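PDB 3CNH: hydrolase family protein from Deinococcus radiodurans R1, which probably acts as a phosphatase, as expected of a hydrolase of the haloacid dehalogenase-like superfamily. Local coordinates for residues 90-93 / 94-98; 115-118 / 119-122; 172-176 / 177-181; 39-42 / 43-47. All blocks are in the same frame, centred on the assembly; numbering follows the deposited sequence.

Interaction 1: residues 90-93 / 94-98; sequences EVLA and LARDL
Arg96 and Leu92 face one another one helical turn apart, and the backbone carbonyl of Leu92 carries most of their contact. Arg96 N donates to Leu92 O at 2.8 Å. The same turn is tied by Ala95 N to Val91 O at 2.9 Å, by Leu94 N to Glu90 O at 3.1 Å and by Asp97 N to Ala93 O, also 3.1 Å. All four are i to i+4 bonds of a regular alpha helix, 89-98, which leads into strand 103-108 of the Rossmann-like haloacid dehalogenase fold. Beside these bonds the side chains make van der Waals contacts with backbone oxygens. With CG beside its own backbone N (chi1 -73°), Arg96 lays its aliphatic stem back along the helix, bringing CG to 3.3 Å from Leu92 O, and the extended chain beyond carries NH2 to a hydrogen bond with Phe122 O. Leu92 CD2 lies over one face of the guanidinium, a loose and doubtful contact because Leu92 has two conformers. Leu94 CB rests 3.4 Å from Val91 O. The carboxylate of Asp97 leads away from residues 90-93, OD1 and OD2 forming salt bridges with Arg101 and Arg191. On the apolar side of the helix, Val91 and Ala95 pack on Trp9 of strand 6-9, whereas Leu94 and Leu98 meet helix 187-196 at Arg191 and Leu194.

Interaction 2: residues 115-118 / 119-122; sequences NEYR and IRTF
Ile119 lies one helical turn on from Asn115, its N bonded to Asn115 O at 2.9 Å. Its CD1 comes within 3.5 Å of Asn115 ND2, on an amide already engaged through OD1 with Asn108. Arg120 N binds Glu116 O at 3.0 Å, and its side chain, bent at chi3, crosses Tyr117 in one of two conformers, a doubtful detail, NH2 coming obliquely toward Tyr117 CD1. Thr121 grips Tyr117 twice: OG1 donates to Tyr117 O at 2.7 Å and N binds the same oxygen at 2.9 Å, from opposite faces of the carbonyl. Tyr117 CG is turned anti to its N (chi1 166°), which lays the ring over Thr121 OG1, 3.3 Å from CE1 and above the ring centre. With an alanine in place of Tyr117, the Thr121 hydroxyl would probably keep its carbonyl bond but lose the ring that covers it. Phe122 closes the turn through N to Arg118 O, which also meets the ring edge at CD2, 3.4 Å away. Arg118 reaches Ser85 and Thr17 O, and its side chain is about 5 Å from a bound phosphate, probably from the crystallisation liquor. Helix 112-122 is the crossover of the beta-alpha-beta unit between strands 103-108 and 131-133.

Interaction 3: residues 172-176 / 177-181; sequences QAARA and VGMHA
Arg175 reaches Ala181 because its CG stands beside its own backbone N (chi1 -66°) and the chain runs extended to NE, laying the guanidinium back alongside the last turn, next to the start of strand 180-183. Gly178, at phi 103°, turns the backbone at the helix end. At the backbone angles of Gly178 a CB would be jammed against the preceding carbonyl oxygen, which calls for glycine. This is a Schellman motif, ending helix 168-176 in the beta-alpha-beta unit that continues into edge strand 180-183. Met179 N donates to Ala174 O at 3.2 Å and Gly178 N to Arg175 O at 3.0 Å, the two bonds back into the last turn. Val177 N also binds Ala174 O, so that carbonyl accepts from both of its faces.

Val177 packs CG2 3.2 Å from Ala174 O, while CG1 lies 3.7 Å from Ala173 O; beyond them the side chain touches Tyr147 and Arg148 of helix 144-154. Exchanging it for an alanine removes both methyls and would probably leave a gap between the turn and Tyr147. The selenium of Met179, a selenomethionine, and Ala181 CB each lie 4.1 Å from Ala174 CB, which also meets Met163 of the neighbouring strand. A water donates to Arg175 O and Met179 O, bridging the last helical turn and the chain that leaves it, and Arg175 CA-H points at that second oxygen. Arg175 NH2 donates to Ala181 O at 2.8 Å, coming from above the carbonyl plane.

Interaction 4: residues 39-42 / 43-47; sequences FTER and HRLAA
Glu41 and Arg44 form a salt bridge three residues apart on helix 36-51, which belongs to the helical insertion between strands 6-9 and 103-108, consistent with the cap domain of haloacid dehalogenase-like enzymes. Arg44 NE stands 2.6 Å from Glu41 OE1 and 3.1 Å from OE2, each oxygen offering its syn lone pair. The bond to OE2 is the straighter of the two, and OE1 also takes a weak bond from NH2. The side chains run side by side, carboxylate and guanidinium planes 57° apart, because Glu41 bends at chi2 (38°) and Arg44 at chi3. Arg44 has two conformers, so this geometry belongs to one of them. Backbone bonds hold the turn beneath: His43 N to Phe39 O and Arg44 N to Thr40 O, both 2.9 Å, then Leu45 N to Glu41 O and Ala46 N to Arg42 O. Arg42 leads to another side of the helix, where NE pairs with Asp38 and NH1 with Gln63 O, and Tyr67 offers a cation-pi contact. His43 ND1 bonds to Tyr60 OH, its ring meeting Trp20, while Phe39 and Ala46 pack on Val64 of helix 57-64. Ala47 CB sits 3.3 Å above the plane of the His43 ring, offset toward its rim.

Overall arrangement
From the N terminus the order is interaction 4, then 1, 2 and 3, each closing before the next opens; none nests within or crosses another. Interactions 4, 1 and 2 each span a single helical stretch, and only interaction 3 closes a turn. Interaction 4 lies in the helical insertion, its centre about 34 Å from that of interaction 1, on the opposite side of the chain's centre. Interactions 1 and 2 meet directly, joining the helices that precede and follow strand 103-108. Interaction 3 joins helix 168-176 to strand 180-183, the outermost strand at the other edge of the parallel sheet from 131-133, with nearest atoms about 17 Å from interaction 2.

Interaction 1: residues 90-93 / 94-98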
loop_
_atom_site.group_PDB
_atom_site.type_symbol
_atom_site.label_atom_id
_atom_site.label_comp_id
_atom_site.label_asym_id
_atom_site.label_seq_id
_atom_site.Cartn_x
_atom_site.Cartn_y
_atom_site.Cartn_z
ATOM N N GLU A 90 6.822 -12.796 8.059
ATOM C CA GLU A 90 5.977 -13.986 7.943
ATOM C C GLU A 90 4.963 -13.872 6.802
ATOM O O GLU A 90 4.713 -14.844 6.076
ATOM C CB GLU A 90 5.276 -14.326 9.263
ATOM C CG GLU A 90 6.207 -14.588 10.445
ATOM C CD GLU A 90 5.445 -14.722 11.776
ATOM O OE1 GLU A 90 4.253 -14.317 11.856
ATOM O OE2 GLU A 90 6.042 -15.221 12.752
ATOM N N VAL A 91 4.378 -12.699 6.655
ATOM C CA VAL A 91 3.368 -12.485 5.594
ATOM C C VAL A 91 4.062 -12.467 4.234
ATOM O O VAL A 91 3.593 -13.021 3.232
ATOM C CB VAL A 91 2.484 -11.277 5.832
ATOM C CG1 VAL A 91 1.588 -11.080 4.632
ATOM C CG2 VAL A 91 1.679 -11.496 7.095
ATOM N N LEU A 92 5.216 -11.829 4.209
ATOM C CA LEU A 92 6.059 -11.835 2.991
ATOM C C LEU A 92 6.351 -13.202 2.522
ATOM O O LEU A 92 6.250 -13.531 1.344
ATOM C CB LEU A 92 7.421 -11.202 3.217
ATOM C CG LEU A 92 7.406 -9.714 3.001
ATOM C CD1 LEU A 92 8.682 -9.074 3.465
ATOM C CD2 LEU A 92 7.173 -9.432 1.525
ATOM N N ALA A 93 6.755 -14.036 3.466
ATOM C CA ALA A 93 7.116 -15.398 3.152
ATOM C C ALA A 93 5.925 -16.158 2.580
ATOM O O ALA A 93 6.051 -16.958 1.664
ATOM C CB ALA A 93 7.685 -16.130 4.398
ATOM N N LEU A 94 4.760 -15.896 3.140
ATOM C CA LEU A 94 3.524 -16.564 2.682
ATOM C C LEU A 94 3.231 -16.160 1.235
ATOM O O LEU A 94 2.927 -16.978 0.354
ATOM C CB LEU A 94 2.341 -16.157 3.571
ATOM C CG LEU A 94 0.939 -16.571 3.118
ATOM C CD1 LEU A 94 0.781 -18.070 2.972
ATOM C CD2 LEU A 94 -0.138 -15.992 4.080
ATOM N N ALA A 95 3.316 -14.865 1.030
ATOM C CA ALA A 95 3.013 -14.296 -0.303
ATOM C C ALA A 95 4.006 -14.838 -1.325
ATOM O O ALA A 95 3.645 -15.223 -2.430
ATOM C CB ALA A 95 3.007 -12.780 -0.289
ATOM N N ARG A 96 5.270 -14.909 -0.930
ATOM C CA ARG A 96 6.311 -15.428 -1.843
ATOM C C ARG A 96 6.009 -16.864 -2.234
ATOM O O ARG A 96 6.219 -17.296 -3.372
ATOM C CB ARG A 96 7.739 -15.290 -1.227
ATOM C CG ARG A 96 8.254 -13.844 -1.199
ATOM C CD ARG A 96 9.626 -13.584 -0.452
ATOM N NE ARG A 96 10.004 -12.159 -0.569
ATOM C CZ ARG A 96 10.843 -11.493 0.221
ATOM N NH1 ARG A 96 11.372 -12.065 1.289
ATOM N NH2 ARG A 96 11.094 -10.202 -0.018
ATOM N N ASP A 97 5.515 -17.626 -1.271
ATOM C CA ASP A 97 5.190 -19.027 -1.499
ATOM C C ASP A 97 4.019 -19.144 -2.468
ATOM O O ASP A 97 4.063 -19.834 -3.473
ATOM C CB ASP A 97 4.816 -19.671 -0.157
ATOM C CG ASP A 97 4.460 -21.118 -0.270
ATOM O OD1 ASP A 97 4.957 -21.798 -1.185
ATOM O OD2 ASP A 97 3.687 -21.582 0.591
ATOM N N LEU A 98 2.961 -18.430 -2.132
ATOM C CA LEU A 98 1.715 -18.481 -2.918
ATOM C C LEU A 98 1.926 -17.976 -4.349
ATOM O O LEU A 98 1.271 -18.418 -5.292
ATOM C CB LEU A 98 0.589 -17.660 -2.257
ATOM C CG LEU A 98 -0.046 -18.229 -0.996
ATOM C CD1 LEU A 98 -1.031 -17.179 -0.352
ATOM C CD2 LEU A 98 -0.747 -19.549 -1.334
#

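Interaction 2: residues 115-118 / 119-122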
loop_
_atom_site.group_PDB
_atom_site.type_symbol
_atom_site.label_atom_id
_atom_site.label_comp_id
_atom_site.label_asym_id
_atom_site.label_seq_id
_atom_site.Cartn_x
_atom_site.Cartn_y
_atom_site.Cartn_z
ATOM N N ASN A 115 6.494 4.073 -3.220
ATOM C CA ASN A 115 6.000 2.783 -3.780
ATOM C C ASN A 115 7.122 2.046 -4.499
ATOM O O ASN A 115 7.413 0.871 -4.262
ATOM C CB ASN A 115 4.835 3.007 -4.765
ATOM C CG ASN A 115 4.037 1.738 -5.015
ATOM O OD1 ASN A 115 3.627 1.032 -4.061
ATOM N ND2 ASN A 115 3.762 1.471 -6.294
ATOM N N GLU A 116 7.824 2.775 -5.333
ATOM C CA GLU A 116 8.890 2.185 -6.190
ATOM C C GLU A 116 10.084 1.784 -5.343
ATOM O O GLU A 116 10.681 0.747 -5.564
ATOM C CB GLU A 116 9.168 3.097 -7.394
ATOM C CG GLU A 116 7.899 2.965 -8.277
ATOM C CD GLU A 116 7.903 3.724 -9.567
ATOM O OE1 GLU A 116 8.849 4.506 -9.804
ATOM O OE2 GLU A 116 6.917 3.548 -10.325
ATOM N N TYR A 117 10.378 2.579 -4.317
ATOM C CA TYR A 117 11.463 2.225 -3.386
ATOM C C TYR A 117 11.133 0.917 -2.676
ATOM O O TYR A 117 11.964 0.033 -2.510
ATOM C CB TYR A 117 11.692 3.342 -2.350
ATOM C CG TYR A 117 12.545 2.893 -1.196
ATOM C CD1 TYR A 117 13.928 2.977 -1.262
ATOM C CD2 TYR A 117 11.976 2.370 -0.047
ATOM C CE1 TYR A 117 14.724 2.549 -0.217
ATOM C CE2 TYR A 117 12.766 1.916 1.011
ATOM C CZ TYR A 117 14.148 2.027 0.915
ATOM O OH TYR A 117 14.957 1.633 1.930
ATOM N N ARG A 118 9.879 0.782 -2.277
ATOM C CA ARG A 118 9.433 -0.403 -1.505
ATOM C C ARG A 118 9.475 -1.648 -2.383
ATOM O O ARG A 118 9.950 -2.701 -1.988
ATOM C CB ARG A 118 8.032 -0.155 -0.914
ATOM C CG ARG A 118 8.116 0.771 0.316
ATOM C CD ARG A 118 6.846 1.559 0.570
ATOM N NE ARG A 118 5.665 0.762 0.900
ATOM C CZ ARG A 118 5.311 0.416 2.132
ATOM N NH1 ARG A 118 6.107 0.641 3.165
ATOM N NH2 ARG A 118 4.171 -0.255 2.302
ATOM N N ILE A 119 9.032 -1.470 -3.612
ATOM C CA ILE A 119 8.975 -2.599 -4.553
ATOM C C ILE A 119 10.363 -3.112 -4.836
ATOM O O ILE A 119 10.644 -4.327 -4.782
ATOM C CB ILE A 119 8.242 -2.188 -5.859
ATOM C CG1 ILE A 119 6.758 -1.979 -5.559
ATOM C CG2 ILE A 119 8.408 -3.229 -6.961
ATOM C CD1 ILE A 119 6.041 -1.171 -6.629
ATOM N N ARG A 120 11.284 -2.198 -5.100
ATOM C CA ARG A 120 12.646 -2.611 -5.478
ATOM C C ARG A 120 13.392 -3.154 -4.271
ATOM O O ARG A 120 14.084 -4.172 -4.352
ATOM C CB ARG A 120 13.462 -1.470 -6.108
ATOM C CG ARG A 120 14.293 -0.663 -5.123
ATOM C CD ARG A 120 15.297 0.251 -5.844
ATOM N NE ARG A 120 14.592 1.365 -6.423
ATOM C CZ ARG A 120 14.493 2.555 -5.853
ATOM N NH1 ARG A 120 13.786 3.493 -6.433
ATOM N NH2 ARG A 120 15.096 2.802 -4.704
ATOM N N THR A 121 13.253 -2.472 -3.152
ATOM C CA THR A 121 14.017 -2.862 -1.944
ATOM C C THR A 121 13.647 -4.237 -1.416
ATOM O O THR A 121 14.511 -5.021 -0.968
ATOM C CB THR A 121 13.874 -1.774 -0.832
ATOM O OG1 THR A 121 14.333 -0.523 -1.364
ATOM C CG2 THR A 121 14.635 -2.149 0.427
ATOM N N PHE A 122 12.370 -4.569 -1.517
ATOM C CA PHE A 122 11.858 -5.821 -0.948
ATOM C C PHE A 122 11.504 -6.880 -1.980
ATOM O O PHE A 122 10.941 -7.914 -1.655
ATOM C CB PHE A 122 10.738 -5.547 0.041
ATOM C CG PHE A 122 11.186 -4.684 1.168
ATOM C CD1 PHE A 122 11.966 -5.196 2.171
ATOM C CD2 PHE A 122 10.879 -3.338 1.188
ATOM C CE1 PHE A 122 12.435 -4.378 3.205
ATOM C CE2 PHE A 122 11.342 -2.491 2.214
ATOM C CZ PHE A 122 12.113 -3.030 3.237
#

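Interaction 3: residues 172-176 / 177-181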
loop_
_atom_site.group_PDB
_atom_site.type_symbol
_atom_site.label_atom_id
_atom_site.label_comp_id
_atom_site.label_asym_id
_atom_site.label_seq_id
_atom_site.Cartn_x
_atom_site.Cartn_y
_atom_site.Cartn_z
ATOM N N GLN A 172 -14.418 -4.787 3.432
ATOM C CA GLN A 172 -15.847 -4.632 3.193
ATOM C C GLN A 172 -16.134 -4.020 1.822
ATOM O O GLN A 172 -17.066 -4.410 1.137
ATOM C CB GLN A 172 -16.535 -3.876 4.334
ATOM C CG GLN A 172 -16.526 -4.627 5.658
ATOM C CD GLN A 172 -17.039 -3.815 6.806
ATOM O OE1 GLN A 172 -16.832 -2.608 6.849
ATOM N NE2 GLN A 172 -17.696 -4.467 7.758
ATOM N N ALA A 173 -15.341 -3.030 1.422
ATOM C CA ALA A 173 -15.528 -2.367 0.116
ATOM C C ALA A 173 -15.291 -3.338 -1.030
ATOM O O ALA A 173 -16.012 -3.355 -2.009
ATOM C CB ALA A 173 -14.606 -1.115 -0.018
ATOM N N ALA A 174 -14.286 -4.168 -0.858
ATOM C CA ALA A 174 -13.965 -5.199 -1.852
ATOM C C ALA A 174 -15.151 -6.152 -1.981
ATOM O O ALA A 174 -15.607 -6.505 -3.078
ATOM C CB ALA A 174 -12.694 -5.965 -1.449
ATOM N N ARG A 175 -15.660 -6.607 -0.850
ATOM C CA ARG A 175 -16.799 -7.534 -0.883
ATOM C C ARG A 175 -18.037 -6.892 -1.525
ATOM O O ARG A 175 -18.849 -7.588 -2.164
ATOM C CB ARG A 175 -17.141 -8.028 0.509
ATOM C CG ARG A 175 -16.033 -8.898 1.094
ATOM C CD ARG A 175 -16.367 -9.239 2.518
ATOM N NE ARG A 175 -15.431 -10.235 3.013
ATOM C CZ ARG A 175 -15.180 -10.432 4.289
ATOM N NH1 ARG A 175 -15.751 -9.675 5.202
ATOM N NH2 ARG A 175 -14.297 -11.344 4.638
ATOM N N ALA A 176 -18.143 -5.582 -1.371
ATOM C CA ALA A 176 -19.324 -4.846 -1.876
ATOM C C ALA A 176 -19.346 -4.818 -3.396
ATOM O O ALA A 176 -20.405 -4.601 -3.989
ATOM C CB ALA A 176 -19.400 -3.396 -1.316
ATOM N N VAL A 177 -18.186 -5.019 -4.014
ATOM C CA VAL A 177 -18.106 -5.074 -5.503
ATOM C C VAL A 177 -18.141 -6.511 -6.009
ATOM O O VAL A 177 -18.092 -6.784 -7.207
ATOM C CB VAL A 177 -16.915 -4.305 -6.122
ATOM C CG1 VAL A 177 -16.903 -2.820 -5.590
ATOM C CG2 VAL A 177 -15.581 -5.016 -5.910
ATOM N N GLY A 178 -18.254 -7.428 -5.058
ATOM C CA GLY A 178 -18.383 -8.851 -5.359
ATOM C C GLY A 178 -17.165 -9.732 -5.188
ATOM O O GLY A 178 -17.196 -10.918 -5.494
HETATM N N MSE A 179 -16.082 -9.147 -4.738
HETATM C CA MSE A 179 -14.828 -9.887 -4.517
HETATM C C MSE A 179 -14.870 -10.664 -3.215
HETATM O O MSE A 179 -15.617 -10.327 -2.292
HETATM C CB MSE A 179 -13.604 -8.935 -4.432
HETATM C CG MSE A 179 -13.306 -8.206 -5.720
HETATM SE SE MSE A 179 -11.949 -6.901 -5.411
HETATM C CE MSE A 179 -10.422 -7.957 -5.439
ATOM N N HIS A 180 -14.084 -11.733 -3.166
ATOM C CA HIS A 180 -13.787 -12.319 -1.878
ATOM C C HIS A 180 -12.756 -11.418 -1.228
ATOM O O HIS A 180 -12.050 -10.667 -1.886
ATOM C CB HIS A 180 -13.210 -13.702 -2.020
ATOM C CG HIS A 180 -14.168 -14.668 -2.621
ATOM N ND1 HIS A 180 -15.228 -15.190 -1.911
ATOM C CD2 HIS A 180 -14.239 -15.205 -3.865
ATOM C CE1 HIS A 180 -15.912 -16.009 -2.693
ATOM N NE2 HIS A 180 -15.342 -16.027 -3.885
ATOM N N ALA A 181 -12.696 -11.474 0.094
ATOM C CA ALA A 181 -11.714 -10.675 0.823
ATOM C C ALA A 181 -11.442 -11.301 2.174
ATOM O O ALA A 181 -12.292 -11.972 2.756
ATOM C CB ALA A 181 -12.195 -9.215 0.989
HETATM O O HOH W 1 -18.483 -10.307 -1.958
#

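Interaction 4: residues 39-42 / 43-47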
loop_
_atom_site.group_PDB
_atom_site.type_symbol
_atom_site.label_atom_id
_atom_site.label_comp_id
_atom_site.label_asym_id
_atom_site.label_seq_id
_atom_site.Cartn_x
_atom_site.Cartn_y
_atom_site.Cartn_z
ATOM N N PHE A 39 3.281 20.664 10.737
ATOM C CA PHE A 39 3.628 19.553 9.829
ATOM C C PHE A 39 2.430 18.664 9.566
ATOM O O PHE A 39 2.116 18.324 8.424
ATOM C CB PHE A 39 4.817 18.747 10.406
ATOM C CG PHE A 39 5.081 17.430 9.726
ATOM C CD1 PHE A 39 5.695 17.382 8.491
ATOM C CD2 PHE A 39 4.794 16.251 10.350
ATOM C CE1 PHE A 39 5.970 16.194 7.858
ATOM C CE2 PHE A 39 5.065 15.063 9.724
ATOM C CZ PHE A 39 5.661 15.043 8.467
ATOM N N THR A 40 1.743 18.301 10.639
ATOM C CA THR A 40 0.592 17.408 10.533
ATOM C C THR A 40 -0.539 18.033 9.715
ATOM O O THR A 40 -1.141 17.360 8.881
ATOM C CB THR A 40 0.061 16.974 11.913
ATOM O OG1 THR A 40 1.050 16.124 12.502
ATOM C CG2 THR A 40 -1.243 16.157 11.780
ATOM N N GLU A 41 -0.774 19.300 9.959
ATOM C CA GLU A 41 -1.861 20.012 9.266
ATOM C C GLU A 41 -1.536 20.118 7.763
ATOM O O GLU A 41 -2.379 19.881 6.881
ATOM C CB GLU A 41 -2.185 21.350 9.915
ATOM C CG GLU A 41 -3.486 21.873 9.387
ATOM C CD GLU A 41 -4.510 20.738 9.181
ATOM O OE1 GLU A 41 -4.913 20.478 8.000
ATOM O OE2 GLU A 41 -4.854 20.056 10.182
ATOM N N ARG A 42 -0.289 20.438 7.480
ATOM C CA ARG A 42 0.154 20.564 6.076
ATOM C C ARG A 42 0.123 19.241 5.333
ATOM O O ARG A 42 -0.278 19.146 4.175
ATOM C CB ARG A 42 1.518 21.242 5.987
ATOM C CG ARG A 42 1.442 22.706 6.352
ATOM C CD ARG A 42 2.811 23.360 6.489
ATOM N NE ARG A 42 2.707 24.800 6.639
ATOM C CZ ARG A 42 2.753 25.644 5.606
ATOM N NH1 ARG A 42 2.911 25.154 4.387
ATOM N NH2 ARG A 42 2.655 26.946 5.775
ATOM N N HIS A 43 0.529 18.178 6.027
ATOM C CA HIS A 43 0.495 16.851 5.469
ATOM C C HIS A 43 -0.945 16.473 5.155
ATOM O O HIS A 43 -1.230 15.926 4.098
ATOM C CB HIS A 43 1.091 15.814 6.457
ATOM C CG HIS A 43 0.757 14.406 6.093
ATOM N ND1 HIS A 43 1.455 13.707 5.136
ATOM C CD2 HIS A 43 -0.268 13.608 6.474
ATOM C CE1 HIS A 43 0.900 12.519 4.972
ATOM N NE2 HIS A 43 -0.151 12.431 5.767
ATOM N N ARG A 44 -1.853 16.760 6.084
ATOM C CA ARG A 44 -3.277 16.404 5.929
ATOM C C ARG A 44 -3.826 16.962 4.622
ATOM O O ARG A 44 -4.557 16.293 3.869
ATOM C CB ARG A 44 -4.120 16.926 7.107
ATOM C CG ARG A 44 -5.563 16.453 7.087
ATOM C CD ARG A 44 -6.402 17.027 8.239
ATOM N NE ARG A 44 -6.633 18.470 8.125
ATOM C CZ ARG A 44 -7.621 19.013 7.416
ATOM N NH1 ARG A 44 -8.466 18.238 6.752
ATOM N NH2 ARG A 44 -7.770 20.327 7.371
ATOM N N LEU A 45 -3.439 18.191 4.369
ATOM C CA LEU A 45 -3.925 18.905 3.176
ATOM C C LEU A 45 -3.353 18.359 1.884
ATOM O O LEU A 45 -4.066 18.194 0.904
ATOM C CB LEU A 45 -3.667 20.408 3.234
ATOM C CG LEU A 45 -4.896 21.257 3.555
ATOM C CD1 LEU A 45 -5.439 20.946 4.909
ATOM C CD2 LEU A 45 -4.569 22.747 3.410
ATOM N N ALA A 46 -2.059 18.081 1.897
ATOM C CA ALA A 46 -1.332 17.713 0.661
ATOM C C ALA A 46 -1.268 16.246 0.340
ATOM O O ALA A 46 -1.149 15.844 -0.822
ATOM C CB ALA A 46 0.091 18.315 0.676
ATOM N N ALA A 47 -1.347 15.406 1.373
ATOM C CA ALA A 47 -1.162 13.985 1.166
ATOM C C ALA A 47 -2.021 13.302 0.099
ATOM O O ALA A 47 -1.510 12.513 -0.689
ATOM C CB ALA A 47 -1.239 13.232 2.495
#